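Long-range contacts in FdtA domain-containing protein (Helicobacter canadensis MIT 98-5491, PDB 7N67), which probably catalyses the 3,4-ketoisomerisation of a dTDP-linked keto sugar on the way to an unusual formylated sugar, and binds dTDP in a cupin-type barrel: residues M23-L28 and K98-N103; K54-I59 and K127-A132; Y60-D65 and R120-G125; A72-E77 and G112-R117. All coordinates share one frame; numbering follows the deposited sequence.

Contact 1 (M23-L28 and K98-N103); sequences MDYKIL and KSIILN
The two sheets of the cupin beta-barrel close on each other where Y25 and I27 of strand 25-28 meet I100 of strand 98-102. The strand axes stand 10.3 Å apart and run 22° from parallel, too wide for backbone pairing, so side chains fill the gap. I100 CD1 lies over one face of the Y25 ring, 3.9 Å from the ring centroid and displaced toward the CD1-CE1 side, a CH-pi contact. A chi1 of 75° tucks the Y25 ring in over its own main chain, with that face presented to I100. The other branch of I100 serves I27, two residues further along the same strand, its CG2 lying 3.7 Å from I27 CD1 with the two side chains flank to flank and pointing opposite ways. A beta-branched isoleucine suits this place because its two branches reach two partners, CD1 to Y25 and CG2 to I27. Just before the strand, M23 SD comes to 3.7 Å from K98 CB, a flexible thioether lying against the aliphatic base of a lysine. L91 and L109 extend the apolar layer around Y25 and I100. Side chains meeting between two sheets are typical of the cupin barrel; here they do so at a partly solvent-exposed edge.

Contact 2 (K54-I59 and K127-A132); sequences KRIYYI and KLLVLA. With TYD (thymidine-5'-diphosphate), chain E.
K54 opens an antiparallel ladder of the cupin beta-barrel by giving its N-H to A132 O, and R55 O in turn accepts from A132 N at 2.9 Å; two residues facing one make a classic beta bulge. The R55 side chain leaves the backbone with CG anti to the backbone N (chi1 155°) and bends at chi3, which lays one face of its guanidinium over A132 CB. The small alanine leaves room for it, and NH2 reaches the thymine O4 of the bound nucleotide at 2.7 Å, with an N-H...O angle of 137°. I56 turns to the other face of the sheet, where its CG2 packs on L131 CD1 and its CD1 on L129 CD1. Y57 is sandwiched: V130 CB sits over the centre of one ring face, 3.8 Å from the centroid, and thymine C5M over the centre of the opposite face, while its OH is hydrogen-bonded to Q78 NE2. V130 N gives its hydrogen to Y57 O at 2.7 Å. Y58 points to the I56 side, its OH bonded to P105 O of a neighbouring subunit. I59 exchanges two backbone bonds with L128, and its apolar CD1 lies 3.9 Å from L128 CD2 and 3.6 Å from O1B of the diphosphate.

Contact 3 (Y60-D65 and R120-G125); sequences YDTKPD and RNFSYG
T62 O accepts the N-H of G125 at 2.8 Å in a bond that is almost straight, 175° at the hydrogen, and the Y124 CA adds a longer CH...O contact to the same oxygen. The bond ties together two loops at one end of the cupin beta-barrel: loop 120-125 precedes strand 127-132, and loop 60-65 precedes strand 68-73. G125 has a positive phi of 77°, a conformation glycine adopts with little strain. The T62 side chain works on the other loop: its methyl CG2 stands over the centre of the F122 ring, 3.6 Å from the centroid, a CH-pi contact. With chi1 at 47°, OG1 takes the place between the backbone N and the carbonyl carbon, and it is bonded to A126 O. Threonine thus offers a methyl to the ring and a hydroxyl to the backbone. K63 runs alongside Y124 with its CD 3.6 Å from CE1, and curls back so that NZ reaches D61 O; Y124 OH is hydrogen-bonded to D61 OD2 of another subunit. P64 CA makes a CA-H...O contact with F122 O at 3.0 Å, and the proline ring follows. Waters bridge the loops elsewhere: one donates to P64 O at 2.6 Å and accepts from N121 N at 2.8 Å.

Contact 4 (A72-E77 and G112-R117); sequences AHKELE and GKNMWR
K113 stretches across the 74-77 loop with its chain extended, and each carbon meets something on the way. CB lies 3.3 Å from K74 O, CG and CD pass along the same carbonyl oxygen, CE approaches E75 OE2, and NZ ends in a salt bridge with that oxygen at 2.7 Å, met nearly along its C-O axis. A long lysine suits this exposed position, since its methylenes cover backbone before the ammonium reaches the carboxylate. Beside it, N114 N donates to H73 O at 2.8 Å, and the N114 side chain lies obliquely over K74, with ND2 near K74 CA. Here strand 68-73 of the cupin beta-barrel runs out and strand 116-120, its antiparallel neighbour, begins. R117, buried, starts off over its own backbone (chi1 84°) and folds back through bends at chi2 and chi3. Its NE and NH2 both grip M115 O side-on, at 3.2 Å and 3.0 Å, with that oxygen in the guanidinium plane. These bonds would fix the rotation of the flat group, whose face takes H73 CD2 over its centre, the imidazole and guanidinium planes standing 70° apart. H73 NE2 is hydrogen-bonded to H71 ND1, and H71 NE2 bonds the nucleotide, so H73 is second-shell to that site. At the strand end A72 CB, small enough to fit, touches W116 CE3 at 4.0 Å.

Contact 2 is the buried one and contact 1 lies at the surface; contacts 3 and 4 are partly buried. Contacts 1 and 2 both reach the six-stranded sheet, but contact 1 packs it against the other sheet through side chains alone, whereas contact 2 joins neighbouring strands by backbone bonds. Contacts 3 and 4 involve loops at strand ends, on opposite sides of the chain's centre, and draw on waters; contact 4 adds a salt bridge. Nucleotide is held directly in contact 2, and contact 4 adjoins it, L76 packing on R55. D24 probably bonds to G112, linking contacts 1 and 4. Contacts 2 and 3 also meet the same neighbouring subunit.

Contact 1 (M23-L28 and K98-N103)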
# COMPACT_ATOMS: atom_id res chain seq x y z
N MET B 23 22.02 -22.32 -9.57
CA MET B 23 21.44 -21.29 -10.49
C MET B 23 22.02 -19.90 -10.18
O MET B 23 22.37 -19.67 -9.01
CB MET B 23 19.91 -21.21 -10.34
CG MET B 23 19.17 -22.48 -10.68
SD MET B 23 17.41 -22.24 -10.46
CE MET B 23 16.89 -21.66 -12.07
N ASP B 24 22.08 -19.00 -11.17
CA ASP B 24 22.73 -17.67 -11.04
C ASP B 24 21.74 -16.61 -10.50
O ASP B 24 21.45 -15.63 -11.22
CB ASP B 24 23.37 -17.22 -12.36
CG ASP B 24 24.37 -16.10 -12.12
OD1 ASP B 24 24.76 -15.92 -10.94
OD2 ASP B 24 24.75 -15.41 -13.11
N TYR B 25 21.29 -16.79 -9.26
CA TYR B 25 20.47 -15.82 -8.48
C TYR B 25 21.12 -15.72 -7.10
O TYR B 25 21.77 -16.69 -6.70
CB TYR B 25 18.99 -16.22 -8.42
CG TYR B 25 18.67 -17.35 -7.48
CD1 TYR B 25 18.40 -17.11 -6.14
CD2 TYR B 25 18.68 -18.67 -7.90
CE1 TYR B 25 18.16 -18.13 -5.24
CE2 TYR B 25 18.42 -19.72 -7.01
CZ TYR B 25 18.15 -19.44 -5.68
OH TYR B 25 17.87 -20.43 -4.78
N LYS B 26 20.93 -14.60 -6.42
CA LYS B 26 21.30 -14.46 -4.98
C LYS B 26 20.21 -13.69 -4.24
O LYS B 26 19.69 -12.68 -4.79
CB LYS B 26 22.68 -13.81 -4.82
CG LYS B 26 23.20 -13.79 -3.38
CD LYS B 26 24.71 -13.91 -3.25
CE LYS B 26 25.47 -12.62 -3.52
NZ LYS B 26 25.90 -11.92 -2.28
N ILE B 27 19.87 -14.17 -3.05
CA ILE B 27 19.01 -13.44 -2.07
C ILE B 27 19.90 -12.38 -1.44
O ILE B 27 20.95 -12.75 -0.89
CB ILE B 27 18.41 -14.37 -0.99
CG1 ILE B 27 17.78 -15.64 -1.56
CG2 ILE B 27 17.44 -13.59 -0.12
CD1 ILE B 27 16.55 -15.39 -2.38
N LEU B 28 19.50 -11.11 -1.49
CA LEU B 28 20.24 -9.97 -0.89
C LEU B 28 19.47 -9.51 0.35
O LEU B 28 18.27 -9.19 0.21
CB LEU B 28 20.40 -8.87 -1.93
CG LEU B 28 21.00 -9.31 -3.27
CD1 LEU B 28 20.93 -8.19 -4.29
CD2 LEU B 28 22.43 -9.78 -3.11
N LYS B 98 12.72 -22.67 -9.91
CA LYS B 98 12.94 -22.26 -8.49
C LYS B 98 12.01 -21.09 -8.18
O LYS B 98 12.10 -20.05 -8.88
CB LYS B 98 14.40 -21.84 -8.26
CG LYS B 98 15.02 -22.33 -6.96
CD LYS B 98 14.93 -21.36 -5.81
CE LYS B 98 15.49 -21.91 -4.51
NZ LYS B 98 14.56 -22.87 -3.87
N SER B 99 11.10 -21.26 -7.21
CA SER B 99 10.23 -20.17 -6.71
C SER B 99 10.96 -19.40 -5.61
O SER B 99 11.54 -20.05 -4.73
CB SER B 99 8.92 -20.71 -6.23
OG SER B 99 8.06 -20.87 -7.35
N ILE B 100 10.99 -18.07 -5.69
CA ILE B 100 11.45 -17.20 -4.56
C ILE B 100 10.34 -16.21 -4.27
O ILE B 100 9.97 -15.44 -5.17
CB ILE B 100 12.77 -16.48 -4.87
CG1 ILE B 100 13.90 -17.49 -5.07
CG2 ILE B 100 13.11 -15.48 -3.78
CD1 ILE B 100 14.72 -17.24 -6.30
N ILE B 101 9.80 -16.27 -3.06
CA ILE B 101 8.76 -15.31 -2.61
C ILE B 101 9.48 -14.07 -2.10
O ILE B 101 10.32 -14.22 -1.22
CB ILE B 101 7.83 -15.92 -1.55
CG1 ILE B 101 6.88 -16.93 -2.19
CG2 ILE B 101 7.08 -14.81 -0.82
CD1 ILE B 101 6.91 -18.30 -1.56
N LEU B 102 9.15 -12.91 -2.68
CA LEU B 102 9.49 -11.58 -2.15
C LEU B 102 8.21 -10.97 -1.56
O LEU B 102 7.23 -10.81 -2.32
CB LEU B 102 10.06 -10.72 -3.28
CG LEU B 102 11.32 -11.25 -3.95
CD1 LEU B 102 11.74 -10.31 -5.08
CD2 LEU B 102 12.46 -11.46 -2.96
N ASN B 103 8.23 -10.66 -0.26
CA ASN B 103 7.08 -10.09 0.47
C ASN B 103 7.52 -9.03 1.48
O ASN B 103 6.66 -8.63 2.27
CB ASN B 103 6.23 -11.16 1.15
CG ASN B 103 7.01 -12.08 2.07
OD1 ASN B 103 6.56 -13.18 2.37
ND2 ASN B 103 8.19 -11.65 2.50

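Contact 2 (K54-I59 and K127-A132)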
# COMPACT_ATOMS: atom_id res chain seq x y z
N LYS B 54 22.36 1.52 -14.61
CA LYS B 54 22.20 2.37 -15.81
C LYS B 54 20.72 2.72 -15.98
O LYS B 54 20.40 3.73 -16.65
CB LYS B 54 22.71 1.60 -17.02
CG LYS B 54 24.18 1.21 -16.94
CD LYS B 54 25.11 2.17 -17.67
CE LYS B 54 26.55 2.03 -17.22
NZ LYS B 54 27.31 3.28 -17.47
N ARG B 55 19.83 1.91 -15.42
CA ARG B 55 18.36 2.07 -15.55
C ARG B 55 17.71 1.44 -14.34
O ARG B 55 18.29 0.48 -13.79
CB ARG B 55 17.86 1.42 -16.83
CG ARG B 55 16.40 1.00 -16.81
CD ARG B 55 15.99 0.42 -18.16
NE ARG B 55 16.87 -0.70 -18.54
CZ ARG B 55 16.48 -1.94 -18.83
NH1 ARG B 55 17.40 -2.84 -19.15
NH2 ARG B 55 15.20 -2.28 -18.84
N ILE B 56 16.60 2.02 -13.90
CA ILE B 56 15.66 1.40 -12.93
C ILE B 56 14.28 1.40 -13.59
O ILE B 56 14.04 2.23 -14.49
CB ILE B 56 15.70 2.12 -11.55
CG1 ILE B 56 15.06 3.50 -11.55
CG2 ILE B 56 17.12 2.19 -11.05
CD1 ILE B 56 13.67 3.52 -11.04
N TYR B 57 13.45 0.44 -13.20
CA TYR B 57 12.02 0.41 -13.60
C TYR B 57 11.20 -0.15 -12.42
O TYR B 57 11.72 -0.92 -11.54
CB TYR B 57 11.89 -0.26 -14.98
CG TYR B 57 12.17 -1.74 -15.13
CD1 TYR B 57 11.18 -2.67 -14.93
CD2 TYR B 57 13.39 -2.21 -15.59
CE1 TYR B 57 11.39 -4.03 -15.13
CE2 TYR B 57 13.63 -3.57 -15.79
CZ TYR B 57 12.61 -4.49 -15.57
OH TYR B 57 12.79 -5.83 -15.77
N TYR B 58 9.96 0.32 -12.35
CA TYR B 58 8.98 -0.11 -11.34
C TYR B 58 7.64 -0.43 -12.01
O TYR B 58 7.24 0.20 -13.02
CB TYR B 58 8.83 0.92 -10.21
CG TYR B 58 8.64 2.35 -10.61
CD1 TYR B 58 7.40 2.96 -10.49
CD2 TYR B 58 9.70 3.13 -11.03
CE1 TYR B 58 7.20 4.29 -10.82
CE2 TYR B 58 9.52 4.46 -11.36
CZ TYR B 58 8.27 5.05 -11.24
OH TYR B 58 8.12 6.37 -11.55
N ILE B 59 6.99 -1.46 -11.45
CA ILE B 59 5.68 -2.00 -11.91
C ILE B 59 4.66 -1.80 -10.80
O ILE B 59 4.97 -2.10 -9.62
CB ILE B 59 5.88 -3.47 -12.32
CG1 ILE B 59 6.85 -3.58 -13.50
CG2 ILE B 59 4.55 -4.12 -12.64
CD1 ILE B 59 7.85 -4.69 -13.37
N LYS B 127 3.89 -3.58 -5.88
CA LYS B 127 4.85 -2.72 -6.60
C LYS B 127 6.22 -3.38 -6.54
O LYS B 127 6.63 -3.80 -5.43
CB LYS B 127 4.83 -1.34 -5.96
CG LYS B 127 3.42 -0.81 -5.78
CD LYS B 127 3.32 0.65 -5.37
CE LYS B 127 1.88 1.10 -5.18
NZ LYS B 127 1.14 0.14 -4.32
N LEU B 128 6.86 -3.51 -7.71
CA LEU B 128 8.20 -4.13 -7.85
C LEU B 128 9.15 -3.06 -8.38
O LEU B 128 8.78 -2.36 -9.34
CB LEU B 128 8.08 -5.29 -8.83
CG LEU B 128 9.40 -5.93 -9.27
CD1 LEU B 128 10.09 -6.61 -8.10
CD2 LEU B 128 9.15 -6.93 -10.39
N LEU B 129 10.31 -2.92 -7.73
CA LEU B 129 11.42 -2.07 -8.22
C LEU B 129 12.48 -2.98 -8.82
O LEU B 129 12.74 -4.05 -8.23
CB LEU B 129 11.99 -1.26 -7.05
CG LEU B 129 13.20 -0.39 -7.39
CD1 LEU B 129 12.84 0.69 -8.40
CD2 LEU B 129 13.79 0.21 -6.12
N VAL B 130 13.05 -2.59 -9.97
CA VAL B 130 14.13 -3.37 -10.65
C VAL B 130 15.31 -2.44 -10.93
O VAL B 130 15.14 -1.43 -11.65
CB VAL B 130 13.63 -4.05 -11.94
CG1 VAL B 130 14.73 -4.89 -12.59
CG2 VAL B 130 12.41 -4.93 -11.68
N LEU B 131 16.46 -2.77 -10.35
CA LEU B 131 17.76 -2.12 -10.66
C LEU B 131 18.39 -2.94 -11.79
O LEU B 131 18.58 -4.16 -11.58
CB LEU B 131 18.61 -2.14 -9.39
CG LEU B 131 18.34 -1.06 -8.34
CD1 LEU B 131 16.93 -0.49 -8.42
CD2 LEU B 131 18.59 -1.60 -6.95
N ALA B 132 18.65 -2.32 -12.94
CA ALA B 132 19.19 -3.01 -14.14
C ALA B 132 20.60 -2.50 -14.47
O ALA B 132 20.85 -1.28 -14.30
CB ALA B 132 18.24 -2.82 -15.31
PA TYD E . 7.38 -6.15 -20.20
O1A TYD E . 8.68 -6.73 -20.63
O2A TYD E . 6.12 -6.66 -20.83
O3A TYD E . 7.28 -6.20 -18.61
PB TYD E . 7.50 -7.33 -17.51
O1B TYD E . 7.03 -6.70 -16.19
O2B TYD E . 6.63 -8.47 -17.97
O3B TYD E . 8.96 -7.68 -17.48
O5' TYD E . 7.41 -4.56 -20.40
C5' TYD E . 6.15 -3.91 -20.67
C4' TYD E . 6.41 -2.83 -21.69
O4' TYD E . 7.38 -1.90 -21.15
C3' TYD E . 6.97 -3.35 -23.02
O3' TYD E . 6.31 -2.73 -24.11
C2' TYD E . 8.43 -2.94 -22.97
C1' TYD E . 8.40 -1.68 -22.12
N1 TYD E . 9.67 -1.41 -21.40
C2 TYD E . 10.36 -0.27 -21.72
O2 TYD E . 9.97 0.54 -22.56
N3 TYD E . 11.54 -0.11 -21.03
C4 TYD E . 12.08 -0.95 -20.07
O4 TYD E . 13.15 -0.66 -19.53
C5 TYD E . 11.29 -2.12 -19.77
C5M TYD E . 11.79 -3.08 -18.73
C6 TYD E . 10.14 -2.30 -20.44

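Contact 3 (Y60-D65 and R120-G125)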
# COMPACT_ATOMS: atom_id res chain seq x y z
N TYR B 60 3.48 -1.29 -11.13
CA TYR B 60 2.37 -1.12 -10.16
C TYR B 60 1.05 -1.43 -10.85
O TYR B 60 1.10 -1.77 -12.02
CB TYR B 60 2.42 0.27 -9.54
CG TYR B 60 2.41 1.39 -10.53
CD1 TYR B 60 1.25 2.09 -10.80
CD2 TYR B 60 3.57 1.78 -11.19
CE1 TYR B 60 1.24 3.15 -11.70
CE2 TYR B 60 3.58 2.85 -12.07
CZ TYR B 60 2.41 3.54 -12.32
OH TYR B 60 2.39 4.59 -13.20
N ASP B 61 -0.07 -1.35 -10.12
CA ASP B 61 -1.42 -1.80 -10.57
C ASP B 61 -1.33 -3.25 -11.02
O ASP B 61 -1.93 -3.60 -12.05
CB ASP B 61 -1.98 -0.86 -11.64
CG ASP B 61 -2.41 0.48 -11.05
OD1 ASP B 61 -2.74 0.50 -9.84
OD2 ASP B 61 -2.42 1.47 -11.81
N THR B 62 -0.62 -4.08 -10.26
CA THR B 62 -0.55 -5.54 -10.48
C THR B 62 -1.79 -6.23 -9.92
O THR B 62 -2.43 -5.68 -9.00
CB THR B 62 0.71 -6.13 -9.84
OG1 THR B 62 0.76 -5.60 -8.52
CG2 THR B 62 1.96 -5.80 -10.62
N LYS B 63 -2.07 -7.43 -10.46
CA LYS B 63 -3.26 -8.28 -10.21
C LYS B 63 -2.79 -9.73 -10.02
O LYS B 63 -2.01 -10.26 -10.83
CB LYS B 63 -4.23 -8.21 -11.39
CG LYS B 63 -5.42 -7.26 -11.23
CD LYS B 63 -5.08 -5.79 -11.39
CE LYS B 63 -5.56 -5.18 -12.70
NZ LYS B 63 -4.45 -4.46 -13.37
N PRO B 64 -3.28 -10.42 -8.97
CA PRO B 64 -2.94 -11.82 -8.73
C PRO B 64 -3.07 -12.73 -9.95
O PRO B 64 -2.30 -13.64 -10.04
CB PRO B 64 -3.97 -12.27 -7.68
CG PRO B 64 -4.32 -10.99 -6.93
CD PRO B 64 -4.17 -9.87 -7.94
N ASP B 65 -4.01 -12.43 -10.85
CA ASP B 65 -4.43 -13.31 -11.97
C ASP B 65 -3.74 -12.88 -13.28
O ASP B 65 -3.91 -13.60 -14.28
CB ASP B 65 -5.96 -13.39 -12.06
CG ASP B 65 -6.74 -12.06 -12.00
OD1 ASP B 65 -6.24 -11.08 -11.40
OD2 ASP B 65 -7.87 -12.01 -12.55
N ARG B 120 4.61 -13.94 -10.61
CA ARG B 120 3.16 -14.29 -10.53
C ARG B 120 2.67 -14.17 -9.09
O ARG B 120 3.49 -13.88 -8.18
CB ARG B 120 2.97 -15.69 -11.12
CG ARG B 120 3.98 -16.71 -10.61
CD ARG B 120 3.62 -18.11 -11.05
NE ARG B 120 3.96 -19.09 -10.02
CZ ARG B 120 4.44 -20.31 -10.26
NH1 ARG B 120 4.66 -20.71 -11.51
NH2 ARG B 120 4.71 -21.11 -9.25
N ASN B 121 1.36 -14.31 -8.89
CA ASN B 121 0.70 -14.23 -7.56
C ASN B 121 1.04 -12.88 -6.91
O ASN B 121 1.28 -12.83 -5.70
CB ASN B 121 1.08 -15.44 -6.70
CG ASN B 121 0.70 -16.73 -7.39
OD1 ASN B 121 -0.38 -16.82 -7.97
ND2 ASN B 121 1.57 -17.73 -7.36
N PHE B 122 1.09 -11.83 -7.73
CA PHE B 122 1.20 -10.43 -7.27
C PHE B 122 0.02 -10.20 -6.33
O PHE B 122 -1.09 -10.50 -6.75
CB PHE B 122 1.11 -9.44 -8.42
CG PHE B 122 2.41 -9.15 -9.13
CD1 PHE B 122 2.61 -9.56 -10.44
CD2 PHE B 122 3.42 -8.45 -8.48
CE1 PHE B 122 3.80 -9.28 -11.08
CE2 PHE B 122 4.61 -8.18 -9.13
CZ PHE B 122 4.80 -8.59 -10.43
N SER B 123 0.25 -9.66 -5.14
CA SER B 123 -0.86 -9.10 -4.33
C SER B 123 -1.41 -7.89 -5.08
O SER B 123 -0.67 -7.26 -5.85
CB SER B 123 -0.45 -8.78 -2.92
OG SER B 123 0.70 -7.96 -2.90
N TYR B 124 -2.68 -7.58 -4.88
CA TYR B 124 -3.39 -6.55 -5.65
C TYR B 124 -2.75 -5.18 -5.36
O TYR B 124 -2.64 -4.77 -4.17
CB TYR B 124 -4.88 -6.61 -5.36
CG TYR B 124 -5.69 -5.76 -6.29
CD1 TYR B 124 -6.27 -6.30 -7.43
CD2 TYR B 124 -5.82 -4.40 -6.05
CE1 TYR B 124 -6.99 -5.51 -8.31
CE2 TYR B 124 -6.54 -3.60 -6.91
CZ TYR B 124 -7.14 -4.16 -8.03
OH TYR B 124 -7.85 -3.37 -8.88
N GLY B 125 -2.27 -4.54 -6.43
CA GLY B 125 -1.59 -3.23 -6.37
C GLY B 125 -0.15 -3.33 -5.89
O GLY B 125 0.42 -2.27 -5.63
O HOH W 1 -0.21 -0.40 -7.32
O HOH W 2 0.26 -12.20 -10.86
O HOH W 3 -0.27 -14.82 -11.15

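Contact 4 (A72-E77 and G112-R117)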
# COMPACT_ATOMS: atom_id res chain seq x y z
N ALA B 72 14.09 -13.80 -20.89
CA ALA B 72 15.49 -14.07 -20.49
C ALA B 72 16.40 -13.11 -21.26
O ALA B 72 15.92 -12.47 -22.22
CB ALA B 72 15.84 -15.52 -20.75
N HIS B 73 17.66 -13.02 -20.85
CA HIS B 73 18.66 -12.01 -21.29
C HIS B 73 20.03 -12.65 -21.19
O HIS B 73 20.30 -13.24 -20.14
CB HIS B 73 18.53 -10.76 -20.40
CG HIS B 73 17.11 -10.36 -20.21
ND1 HIS B 73 16.51 -9.37 -20.98
CD2 HIS B 73 16.14 -10.86 -19.41
CE1 HIS B 73 15.24 -9.25 -20.62
NE2 HIS B 73 14.98 -10.17 -19.67
N LYS B 74 20.84 -12.57 -22.26
CA LYS B 74 22.21 -13.15 -22.30
C LYS B 74 23.13 -12.31 -21.39
O LYS B 74 23.94 -12.92 -20.68
CB LYS B 74 22.71 -13.24 -23.75
CG LYS B 74 21.87 -14.13 -24.68
CD LYS B 74 22.12 -13.91 -26.18
CE LYS B 74 22.92 -15.01 -26.87
NZ LYS B 74 24.06 -15.48 -26.05
N GLU B 75 22.95 -10.98 -21.34
CA GLU B 75 23.91 -10.03 -20.70
C GLU B 75 23.31 -9.34 -19.46
O GLU B 75 23.99 -9.29 -18.38
CB GLU B 75 24.39 -9.04 -21.78
CG GLU B 75 25.87 -9.15 -22.15
CD GLU B 75 26.56 -10.49 -21.90
OE1 GLU B 75 26.25 -11.45 -22.62
OE2 GLU B 75 27.42 -10.55 -20.99
N LEU B 76 22.06 -8.85 -19.56
CA LEU B 76 21.43 -7.98 -18.54
C LEU B 76 21.40 -8.69 -17.18
O LEU B 76 20.83 -9.79 -17.10
CB LEU B 76 20.01 -7.61 -18.98
CG LEU B 76 19.34 -6.54 -18.12
CD1 LEU B 76 20.07 -5.20 -18.25
CD2 LEU B 76 17.87 -6.39 -18.49
N GLU B 77 22.02 -8.08 -16.15
CA GLU B 77 21.89 -8.51 -14.73
C GLU B 77 20.88 -7.56 -14.09
O GLU B 77 20.82 -6.40 -14.53
CB GLU B 77 23.25 -8.53 -14.04
CG GLU B 77 24.23 -9.53 -14.64
CD GLU B 77 25.51 -9.73 -13.85
OE1 GLU B 77 26.09 -10.82 -13.95
OE2 GLU B 77 25.95 -8.81 -13.14
N GLY B 112 21.12 -13.18 -12.40
CA GLY B 112 22.24 -13.10 -13.34
C GLY B 112 21.84 -13.38 -14.78
O GLY B 112 20.67 -13.14 -15.17
N LYS B 113 22.81 -13.86 -15.56
CA LYS B 113 22.75 -13.98 -17.03
C LYS B 113 22.05 -15.28 -17.43
O LYS B 113 22.07 -16.25 -16.63
CB LYS B 113 24.18 -13.97 -17.59
CG LYS B 113 24.91 -12.65 -17.45
CD LYS B 113 26.29 -12.64 -18.09
CE LYS B 113 26.85 -11.23 -18.11
NZ LYS B 113 28.27 -11.20 -18.50
N ASN B 114 21.49 -15.31 -18.64
CA ASN B 114 20.92 -16.56 -19.20
C ASN B 114 19.94 -17.13 -18.17
O ASN B 114 20.03 -18.34 -17.89
CB ASN B 114 22.02 -17.57 -19.56
CG ASN B 114 23.08 -17.00 -20.48
OD1 ASN B 114 24.27 -17.15 -20.22
ND2 ASN B 114 22.67 -16.33 -21.54
N MET B 115 19.08 -16.28 -17.60
CA MET B 115 18.03 -16.66 -16.62
C MET B 115 16.66 -16.25 -17.17
O MET B 115 16.42 -15.05 -17.36
CB MET B 115 18.25 -15.97 -15.27
CG MET B 115 19.33 -16.61 -14.42
SD MET B 115 18.82 -18.16 -13.65
CE MET B 115 17.55 -17.58 -12.53
N TRP B 116 15.80 -17.23 -17.45
CA TRP B 116 14.35 -17.01 -17.68
C TRP B 116 13.71 -16.70 -16.34
O TRP B 116 14.11 -17.34 -15.33
CB TRP B 116 13.73 -18.26 -18.32
CG TRP B 116 12.27 -18.13 -18.64
CD1 TRP B 116 11.23 -18.47 -17.84
CD2 TRP B 116 11.70 -17.65 -19.87
NE1 TRP B 116 10.04 -18.22 -18.47
CE2 TRP B 116 10.30 -17.71 -19.72
CE3 TRP B 116 12.22 -17.16 -21.07
CZ2 TRP B 116 9.42 -17.35 -20.74
CZ3 TRP B 116 11.35 -16.78 -22.07
CH2 TRP B 116 9.97 -16.87 -21.90
N ARG B 117 12.78 -15.75 -16.31
CA ARG B 117 12.11 -15.36 -15.05
C ARG B 117 10.66 -15.01 -15.35
O ARG B 117 10.38 -14.48 -16.46
CB ARG B 117 12.86 -14.24 -14.31
CG ARG B 117 12.56 -12.81 -14.75
CD ARG B 117 13.05 -12.50 -16.16
NE ARG B 117 14.47 -12.78 -16.32
CZ ARG B 117 15.46 -11.96 -15.94
NH1 ARG B 117 15.17 -10.79 -15.38
NH2 ARG B 117 16.72 -12.30 -16.12
O HOH W 4 19.12 -13.16 -17.36
O HOH W 5 18.92 -10.47 -15.38